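Local coordinates for protein diaminopimelate decarboxylase (Psychromonas ingrahamii, PDB 4XG1) that probably decarboxylates meso-2,6-diaminopimelate to L-lysine, the last step of lysine biosynthesis, as a pyridoxal phosphate-dependent homodimer, at residues Ile112-Glu126 with Val137-Arg150. Numbering follows the deposited sequence.
Sequences ISAALQANIMCFNVE and VAKALNVKAPISIR
The backbone carbonyl O of Val125 takes the shortest polar bond of the contact, 2.7 Å from Arg150 N and nearly straight at 170°. It closes a ladder of parallel-strand bonds in which Phe123 and Val125 each give their N-H to, and accept one from, strand 145-150; Phe123 N lies 2.9 Å from Pro146 O. Proline, lacking an N-H, suits its place because only its carbonyl is called on. Pro146 O also sits at the edge of the Phe123 ring, 3.2 Å from Phe123 CD1, while Ile120 CD1 packs over one face of that ring. From the last rung the Arg150 side chain runs extended from CG to NE, with CG trans to the backbone N (chi1 -172°), and Arg150 NH1 meets Glu126 OE2 at 2.9 Å. The carboxylate receives it on its syn side, the two planes turned 73° apart. Glu126 OE1 is held by Gly173 N, and Arg150 NH2 by His200 O, so both charged groups have second partners. A leucine in place of Arg150 would probably leave Glu126 OE2 without its charged mate in a buried setting. At the other end Leu116 slots between helix and strand, CD1 on Ala138 CA and Leu116 CD2 3.8 Å from Ala145 CB, the small alanines admitting its branches. The two parallel strands, joined through helix 128-140, form a beta-alpha-beta crossover of the TIM barrel. Apolar grip at the helices thus gives way to paired charge toward the cofactor, where the Arg150 side chain lies beside the bound pyridoxal-lysine adduct.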
loop_
_atom_site.group_PDB
_atom_site.type_symbol
_atom_site.label_atom_id
_atom_site.label_comp_id
_atom_site.label_asym_id
_atom_site.label_seq_id
_atom_site.Cartn_x
_atom_site.Cartn_y
_atom_site.Cartn_z
ATOM N N ILE B 112 14.804 -12.170 -14.940
ATOM C CA ILE B 112 14.729 -13.304 -15.875
ATOM C C ILE B 112 15.970 -14.191 -15.787
ATOM O O ILE B 112 15.875 -15.417 -15.742
ATOM C CB ILE B 112 14.574 -12.830 -17.310
ATOM C CG1 ILE B 112 13.194 -12.181 -17.507
ATOM C CG2 ILE B 112 14.693 -14.006 -18.253
ATOM C CD1 ILE B 112 13.188 -11.110 -18.583
ATOM N N SER B 113 17.129 -13.546 -15.720
ATOM C CA SER B 113 18.362 -14.235 -15.413
ATOM C C SER B 113 18.314 -15.049 -14.123
ATOM O O SER B 113 18.700 -16.214 -14.088
ATOM C CB SER B 113 19.472 -13.214 -15.323
ATOM O OG SER B 113 20.694 -13.901 -15.170
ATOM N N ALA B 114 17.807 -14.457 -13.055
ATOM C CA ALA B 114 17.804 -15.177 -11.795
ATOM C C ALA B 114 16.918 -16.387 -11.882
ATOM O O ALA B 114 17.228 -17.455 -11.317
ATOM C CB ALA B 114 17.360 -14.285 -10.653
ATOM N N ALA B 115 15.807 -16.235 -12.575
ATOM C CA ALA B 115 14.818 -17.311 -12.661
ATOM C C ALA B 115 15.334 -18.437 -13.567
ATOM O O ALA B 115 15.113 -19.629 -13.309
ATOM C CB ALA B 115 13.515 -16.763 -13.203
ATOM N N LEU B 116 16.021 -18.039 -14.630
ATOM C CA LEU B 116 16.675 -19.006 -15.506
ATOM C C LEU B 116 17.739 -19.773 -14.747
ATOM O O LEU B 116 17.714 -21.006 -14.726
ATOM C CB LEU B 116 17.289 -18.305 -16.738
ATOM C CG LEU B 116 16.264 -17.978 -17.831
ATOM C CD1 LEU B 116 16.853 -17.133 -18.940
ATOM C CD2 LEU B 116 15.685 -19.254 -18.407
ATOM N N GLN B 117 18.589 -19.046 -14.021
ATOM C CA GLN B 117 19.630 -19.704 -13.225
ATOM C C GLN B 117 19.066 -20.573 -12.110
ATOM O O GLN B 117 19.716 -21.490 -11.674
ATOM C CB GLN B 117 20.613 -18.689 -12.669
ATOM C CG GLN B 117 21.416 -18.037 -13.773
ATOM C CD GLN B 117 22.197 -16.820 -13.331
ATOM O OE1 GLN B 117 21.800 -15.685 -13.613
ATOM N NE2 GLN B 117 23.292 -17.035 -12.627
ATOM N N ALA B 118 17.847 -20.318 -11.667
ATOM C CA ALA B 118 17.203 -21.191 -10.688
ATOM C C ALA B 118 16.427 -22.295 -11.356
ATOM O O ALA B 118 15.883 -23.179 -10.680
ATOM C CB ALA B 118 16.279 -20.389 -9.808
ATOM N N ASN B 119 16.346 -22.241 -12.692
ATOM C CA ASN B 119 15.800 -23.341 -13.485
ATOM C C ASN B 119 14.310 -23.577 -13.212
ATOM O O ASN B 119 13.860 -24.707 -12.926
ATOM C CB ASN B 119 16.628 -24.600 -13.210
ATOM C CG ASN B 119 16.239 -25.757 -14.077
ATOM O OD1 ASN B 119 16.112 -25.618 -15.287
ATOM N ND2 ASN B 119 16.019 -26.922 -13.452
ATOM N N ILE B 120 13.530 -22.498 -13.336
ATOM C CA ILE B 120 12.077 -22.576 -13.089
ATOM C C ILE B 120 11.370 -23.292 -14.209
ATOM O O ILE B 120 11.880 -23.345 -15.308
ATOM C CB ILE B 120 11.419 -21.202 -12.895
ATOM C CG1 ILE B 120 11.640 -20.299 -14.100
ATOM C CG2 ILE B 120 11.987 -20.521 -11.660
ATOM C CD1 ILE B 120 10.587 -19.218 -14.204
ATOM N N MET B 121 10.182 -23.802 -13.904
ATOM C CA MET B 121 9.320 -24.471 -14.859
ATOM C C MET B 121 8.942 -23.642 -16.103
ATOM O O MET B 121 8.993 -24.167 -17.201
ATOM C CB MET B 121 8.025 -24.907 -14.189
ATOM C CG MET B 121 7.145 -25.790 -15.048
ATOM S SD MET B 121 5.700 -26.397 -14.133
ATOM C CE MET B 121 6.448 -27.629 -13.107
ATOM N N CYS B 122 8.541 -22.380 -15.949
ATOM C CA CYS B 122 7.916 -21.664 -17.070
ATOM C C CYS B 122 7.799 -20.158 -16.819
ATOM O O CYS B 122 7.544 -19.735 -15.711
ATOM C CB CYS B 122 6.511 -22.266 -17.340
ATOM S SG CYS B 122 5.851 -21.967 -18.976
ATOM N N PHE B 123 7.968 -19.381 -17.873
ATOM C CA PHE B 123 7.703 -17.960 -17.881
ATOM C C PHE B 123 6.366 -17.731 -18.569
ATOM O O PHE B 123 6.217 -18.075 -19.713
ATOM C CB PHE B 123 8.767 -17.212 -18.661
ATOM C CG PHE B 123 10.119 -17.219 -18.017
ATOM C CD1 PHE B 123 10.970 -18.321 -18.154
ATOM C CD2 PHE B 123 10.560 -16.127 -17.274
ATOM C CE1 PHE B 123 12.221 -18.335 -17.562
ATOM C CE2 PHE B 123 11.811 -16.128 -16.682
ATOM C CZ PHE B 123 12.639 -17.238 -16.820
ATOM N N ASN B 124 5.385 -17.180 -17.871
ATOM C CA ASN B 124 4.120 -16.813 -18.476
ATOM C C ASN B 124 4.271 -15.430 -19.086
ATOM O O ASN B 124 4.221 -14.430 -18.377
ATOM C CB ASN B 124 3.018 -16.833 -17.427
ATOM C CG ASN B 124 2.711 -18.234 -16.937
ATOM O OD1 ASN B 124 2.946 -19.212 -17.658
ATOM N ND2 ASN B 124 2.204 -18.359 -15.705
ATOM N N VAL B 125 4.459 -15.378 -20.405
ATOM C CA VAL B 125 4.795 -14.143 -21.120
ATOM C C VAL B 125 3.559 -13.314 -21.493
ATOM O O VAL B 125 2.530 -13.854 -21.920
ATOM C CB VAL B 125 5.602 -14.437 -22.411
ATOM C CG1 VAL B 125 5.906 -13.169 -23.203
ATOM C CG2 VAL B 125 6.895 -15.139 -22.073
ATOM N N GLU B 126 3.715 -11.995 -21.388
ATOM C CA GLU B 126 2.613 -11.032 -21.518
ATOM C C GLU B 126 2.799 -9.993 -22.630
ATOM O O GLU B 126 1.904 -9.239 -22.912
ATOM C CB GLU B 126 2.463 -10.273 -20.187
ATOM C CG GLU B 126 2.247 -11.218 -19.005
ATOM C CD GLU B 126 1.084 -10.836 -18.096
ATOM O OE1 GLU B 126 0.228 -10.043 -18.543
ATOM O OE2 GLU B 126 1.039 -11.354 -16.942
ATOM N N VAL B 137 18.222 -12.836 -22.991
ATOM C CA VAL B 137 18.907 -13.220 -21.749
ATOM C C VAL B 137 19.259 -14.716 -21.727
ATOM O O VAL B 137 20.327 -15.105 -21.257
ATOM C CB VAL B 137 18.046 -12.845 -20.506
ATOM C CG1 VAL B 137 18.506 -13.572 -19.247
ATOM C CG2 VAL B 137 18.074 -11.338 -20.298
ATOM N N ALA B 138 18.343 -15.548 -22.205
ATOM C CA ALA B 138 18.568 -17.001 -22.336
ATOM C C ALA B 138 19.773 -17.288 -23.241
ATOM O O ALA B 138 20.597 -18.162 -22.978
ATOM C CB ALA B 138 17.343 -17.644 -22.924
ATOM N N LYS B 139 19.853 -16.513 -24.312
ATOM C CA LYS B 139 20.934 -16.589 -25.255
ATOM C C LYS B 139 22.219 -16.320 -24.501
ATOM O O LYS B 139 23.120 -17.149 -24.499
ATOM C CB LYS B 139 20.713 -15.552 -26.365
ATOM C CG LYS B 139 21.697 -15.622 -27.519
ATOM C CD LYS B 139 21.595 -14.437 -28.451
ATOM C CE LYS B 139 22.832 -14.278 -29.333
ATOM N NZ LYS B 139 23.016 -12.880 -29.823
ATOM N N ALA B 140 22.289 -15.181 -23.822
ATOM C CA ALA B 140 23.500 -14.819 -23.111
ATOM C C ALA B 140 23.940 -15.876 -22.083
ATOM O O ALA B 140 25.114 -15.939 -21.760
ATOM C CB ALA B 140 23.342 -13.463 -22.452
ATOM N N LEU B 141 23.017 -16.667 -21.550
ATOM C CA LEU B 141 23.352 -17.700 -20.577
ATOM C C LEU B 141 23.477 -19.041 -21.230
ATOM O O LEU B 141 23.677 -20.036 -20.550
ATOM C CB LEU B 141 22.246 -17.809 -19.487
ATOM C CG LEU B 141 22.046 -16.653 -18.492
ATOM C CD1 LEU B 141 20.824 -16.938 -17.617
ATOM C CD2 LEU B 141 23.277 -16.409 -17.627
ATOM N N ASN B 142 23.271 -19.083 -22.536
ATOM C CA ASN B 142 23.185 -20.337 -23.265
ATOM C C ASN B 142 22.279 -21.406 -22.661
ATOM O O ASN B 142 22.651 -22.580 -22.573
ATOM C CB ASN B 142 24.583 -20.874 -23.572
ATOM C CG ASN B 142 24.867 -20.878 -25.047
ATOM O OD1 ASN B 142 24.212 -21.588 -25.787
ATOM N ND2 ASN B 142 25.797 -20.035 -25.487
ATOM N N VAL B 143 21.061 -21.015 -22.301
ATOM C CA VAL B 143 20.019 -21.990 -21.932
ATOM C C VAL B 143 18.811 -21.794 -22.830
ATOM O O VAL B 143 18.762 -20.854 -23.606
ATOM C CB VAL B 143 19.558 -21.864 -20.455
ATOM C CG1 VAL B 143 20.625 -22.402 -19.518
ATOM C CG2 VAL B 143 19.194 -20.414 -20.109
ATOM N N LYS B 144 17.832 -22.673 -22.672
ATOM C CA LYS B 144 16.555 -22.541 -23.337
ATOM C C LYS B 144 15.405 -22.251 -22.350
ATOM O O LYS B 144 15.101 -23.060 -21.456
ATOM C CB LYS B 144 16.264 -23.802 -24.131
ATOM C CG LYS B 144 17.040 -23.849 -25.433
ATOM C CD LYS B 144 16.483 -24.898 -26.374
ATOM C CE LYS B 144 16.969 -24.652 -27.793
ATOM N NZ LYS B 144 16.346 -25.599 -28.755
ATOM N N ALA B 145 14.791 -21.077 -22.517
ATOM C CA ALA B 145 13.796 -20.554 -21.566
ATOM C C ALA B 145 12.452 -21.135 -21.821
ATOM O O ALA B 145 11.937 -20.961 -22.887
ATOM C CB ALA B 145 13.737 -19.044 -21.688
ATOM N N PRO B 146 11.875 -21.843 -20.852
ATOM C CA PRO B 146 10.562 -22.422 -21.059
ATOM C C PRO B 146 9.496 -21.354 -20.954
ATOM O O PRO B 146 9.561 -20.524 -20.057
ATOM C CB PRO B 146 10.415 -23.439 -19.912
ATOM C CG PRO B 146 11.332 -22.972 -18.866
ATOM C CD PRO B 146 12.444 -22.218 -19.549
ATOM N N ILE B 147 8.515 -21.362 -21.849
ATOM C CA ILE B 147 7.556 -20.252 -21.917
ATOM C C ILE B 147 6.143 -20.659 -22.276
ATOM O O ILE B 147 5.949 -21.593 -23.057
ATOM C CB ILE B 147 8.006 -19.170 -22.885
ATOM C CG1 ILE B 147 7.895 -19.647 -24.331
ATOM C CG2 ILE B 147 9.410 -18.695 -22.596
ATOM C CD1 ILE B 147 6.699 -19.056 -25.051
ATOM N N SER B 148 5.169 -20.017 -21.636
ATOM C CA SER B 148 3.810 -19.965 -22.122
ATOM C C SER B 148 3.528 -18.542 -22.521
ATOM O O SER B 148 4.282 -17.621 -22.205
ATOM C CB SER B 148 2.787 -20.361 -21.094
ATOM O OG SER B 148 3.178 -21.509 -20.382
ATOM N N ILE B 149 2.420 -18.359 -23.222
ATOM C CA ILE B 149 1.935 -17.043 -23.496
ATOM C C ILE B 149 0.690 -16.900 -22.693
ATOM O O ILE B 149 -0.139 -17.806 -22.651
ATOM C CB ILE B 149 1.590 -16.840 -24.963
ATOM C CG1 ILE B 149 2.751 -17.288 -25.877
ATOM C CG2 ILE B 149 1.244 -15.368 -25.241
ATOM C CD1 ILE B 149 3.914 -16.337 -25.895
ATOM N N ARG B 150 0.575 -15.770 -22.013
ATOM C CA ARG B 150 -0.676 -15.411 -21.351
ATOM C C ARG B 150 -1.658 -14.881 -22.421
ATOM O O ARG B 150 -1.410 -13.842 -23.070
ATOM C CB ARG B 150 -0.467 -14.355 -20.274
ATOM C CG ARG B 150 -1.720 -14.105 -19.445
ATOM C CD ARG B 150 -1.500 -12.994 -18.426
ATOM N NE ARG B 150 -2.710 -12.717 -17.695
ATOM C CZ ARG B 150 -2.791 -11.919 -16.651
ATOM N NH1 ARG B 150 -1.724 -11.338 -16.163
ATOM N NH2 ARG B 150 -3.966 -11.722 -16.088
#